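Viral macrophage inflammatory protein 2 (PDB 2FHT) binds a wide range of chemokine receptors, CXCR4 among them, and thereby blocks infection by several HIV-1 strains. Local coordinates at residues 27-32 with 39-44. Sequence-based numbering, arbitrary orientation.
Sequences SWYPTS and GVIFLT
In the antiparallel hairpin formed by the first two strands of the chemokine fold, S27 faces L43 and Y29 faces I41 as hydrogen-bonded pairs, and the non-hydrogen-bonded pairs W28–F42 and P30–V40 alternate with them. L43 and I41 both give nearly straight bonds: L43 N lies 2.7 Å from S27 O, and I41 N 2.8 Å from Y29 O. P30 falls in a non-hydrogen-bonded pair, where its lack of an N–H costs no bond to 39-44, and T31 N adds a longer bond to G39 O (3.3 Å).

The two faces are packed differently. On one, the Y29 ring leans across the partner strand: chi1 of 56° sets CG between the backbone N and the carbonyl carbon. I41 CB then sits over one ring face in a CH-pi contact, 3.9 Å from the centroid, and I41 CD1 presses on Y29 CE2 at 3.2 Å. L43 CG meets the ring at its edge, 3.7 Å from Y29 CE1, and T31 CG2, further along the same segment as Y29, touches I41 CD1. On the opposite face, W28 CZ3 rests on V40 CG1 (3.7 Å), and W28 CB packs against F42 CD2.

This second face turns toward helix 57-65, the C-terminal helix that packs across one face of the three-stranded chemokine sheet: V40 meets M63, and F42 lies against V59 and L62; strand 49-53 pairs with the far edge of 39-44.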
loop_
_atom_site.group_PDB
_atom_site.type_symbol
_atom_site.label_atom_id
_atom_site.label_comp_id
_atom_site.label_asym_id
_atom_site.label_seq_id
_atom_site.Cartn_x
_atom_site.Cartn_y
_atom_site.Cartn_z
ATOM N N SER A 27 4.171 2.530 7.709
ATOM C CA SER A 27 5.017 2.006 6.637
ATOM C C SER A 27 4.166 1.566 5.467
ATOM O O SER A 27 2.951 1.776 5.450
ATOM C CB SER A 27 5.806 0.789 7.137
ATOM O OG SER A 27 4.928 -0.242 7.577
ATOM N N TRP A 28 4.792 0.942 4.481
ATOM C CA TRP A 28 4.039 0.465 3.328
ATOM C C TRP A 28 4.738 -0.743 2.716
ATOM O O TRP A 28 5.899 -1.019 3.029
ATOM C CB TRP A 28 3.915 1.571 2.265
ATOM C CG TRP A 28 5.237 1.968 1.621
ATOM C CD1 TRP A 28 6.163 2.848 2.113
ATOM C CD2 TRP A 28 5.762 1.499 0.378
ATOM N NE1 TRP A 28 7.221 2.953 1.253
ATOM C CE2 TRP A 28 7.000 2.145 0.178
ATOM C CE3 TRP A 28 5.299 0.594 -0.591
ATOM C CZ2 TRP A 28 7.789 1.909 -0.951
ATOM C CZ3 TRP A 28 6.082 0.362 -1.704
ATOM C CH2 TRP A 28 7.313 1.021 -1.880
ATOM N N TYR A 29 4.024 -1.476 1.863
ATOM C CA TYR A 29 4.615 -2.613 1.174
ATOM C C TYR A 29 3.902 -2.757 -0.154
ATOM O O TYR A 29 2.723 -2.395 -0.266
ATOM C CB TYR A 29 4.546 -3.887 2.015
ATOM C CG TYR A 29 3.172 -4.284 2.473
ATOM C CD1 TYR A 29 2.668 -3.836 3.694
ATOM C CD2 TYR A 29 2.404 -5.168 1.728
ATOM C CE1 TYR A 29 1.427 -4.270 4.169
ATOM C CE2 TYR A 29 1.174 -5.612 2.189
ATOM C CZ TYR A 29 0.688 -5.163 3.409
ATOM O OH TYR A 29 -0.527 -5.629 3.866
ATOM N N PRO A 30 4.641 -3.155 -1.209
ATOM C CA PRO A 30 4.040 -3.324 -2.538
ATOM C C PRO A 30 3.270 -4.614 -2.614
ATOM O O PRO A 30 3.473 -5.500 -1.794
ATOM C CB PRO A 30 5.255 -3.361 -3.469
ATOM C CG PRO A 30 6.301 -4.006 -2.637
ATOM C CD PRO A 30 6.084 -3.480 -1.226
ATOM N N THR A 31 2.296 -4.661 -3.510
ATOM C CA THR A 31 1.535 -5.886 -3.736
ATOM C C THR A 31 2.322 -6.667 -4.807
ATOM O O THR A 31 3.306 -6.159 -5.387
ATOM C CB THR A 31 0.089 -5.625 -4.234
ATOM O OG1 THR A 31 0.108 -4.762 -5.364
ATOM C CG2 THR A 31 -0.736 -5.000 -3.164
ATOM N N SER A 32 1.945 -7.919 -5.018
ATOM C CA SER A 32 2.614 -8.744 -6.010
ATOM C C SER A 32 2.507 -8.087 -7.371
ATOM O O SER A 32 1.479 -7.509 -7.694
ATOM C CB SER A 32 1.955 -10.129 -6.043
ATOM O OG SER A 32 2.347 -10.864 -7.193
ATOM N N GLY A 39 -0.532 -1.793 -7.169
ATOM C CA GLY A 39 -0.774 -1.038 -5.954
ATOM C C GLY A 39 0.197 -1.168 -4.808
ATOM O O GLY A 39 1.162 -1.910 -4.858
ATOM N N VAL A 40 0.023 -0.307 -3.820
ATOM C CA VAL A 40 0.849 -0.359 -2.623
ATOM C C VAL A 40 -0.094 -0.331 -1.439
ATOM O O VAL A 40 -1.184 0.228 -1.523
ATOM C CB VAL A 40 1.867 0.819 -2.508
ATOM C CG1 VAL A 40 2.933 0.751 -3.617
ATOM C CG2 VAL A 40 1.157 2.131 -2.514
ATOM N N ILE A 41 0.284 -1.006 -0.368
ATOM C CA ILE A 41 -0.529 -1.026 0.835
ATOM C C ILE A 41 0.139 -0.212 1.948
ATOM O O ILE A 41 1.292 -0.468 2.300
ATOM C CB ILE A 41 -0.751 -2.475 1.334
ATOM C CG1 ILE A 41 -1.485 -3.296 0.262
ATOM C CG2 ILE A 41 -1.513 -2.468 2.650
ATOM C CD1 ILE A 41 -1.448 -4.834 0.473
ATOM N N PHE A 42 -0.554 0.809 2.445
ATOM C CA PHE A 42 -0.031 1.608 3.546
ATOM C C PHE A 42 -0.495 0.988 4.853
ATOM O O PHE A 42 -1.623 0.500 4.943
ATOM C CB PHE A 42 -0.509 3.068 3.472
ATOM C CG PHE A 42 0.159 3.868 2.397
ATOM C CD1 PHE A 42 -0.509 4.156 1.214
ATOM C CD2 PHE A 42 1.495 4.258 2.530
ATOM C CE1 PHE A 42 0.139 4.818 0.187
ATOM C CE2 PHE A 42 2.151 4.919 1.508
ATOM C CZ PHE A 42 1.481 5.198 0.329
ATOM N N LEU A 43 0.405 0.901 5.822
ATOM C CA LEU A 43 0.061 0.369 7.125
ATOM C C LEU A 43 -0.100 1.574 8.009
ATOM O O LEU A 43 0.785 2.425 8.061
ATOM C CB LEU A 43 1.167 -0.541 7.660
ATOM C CG LEU A 43 1.255 -1.889 6.943
ATOM C CD1 LEU A 43 2.497 -2.631 7.376
ATOM C CD2 LEU A 43 0.010 -2.719 7.266
ATOM N N THR A 44 -1.269 1.723 8.611
ATOM C CA THR A 44 -1.495 2.870 9.480
ATOM C C THR A 44 -0.976 2.558 10.872
ATOM O O THR A 44 -0.670 1.393 11.182
ATOM C CB THR A 44 -2.993 3.301 9.513
ATOM O OG1 THR A 44 -3.788 2.332 10.217
ATOM C CG2 THR A 44 -3.525 3.462 8.065
#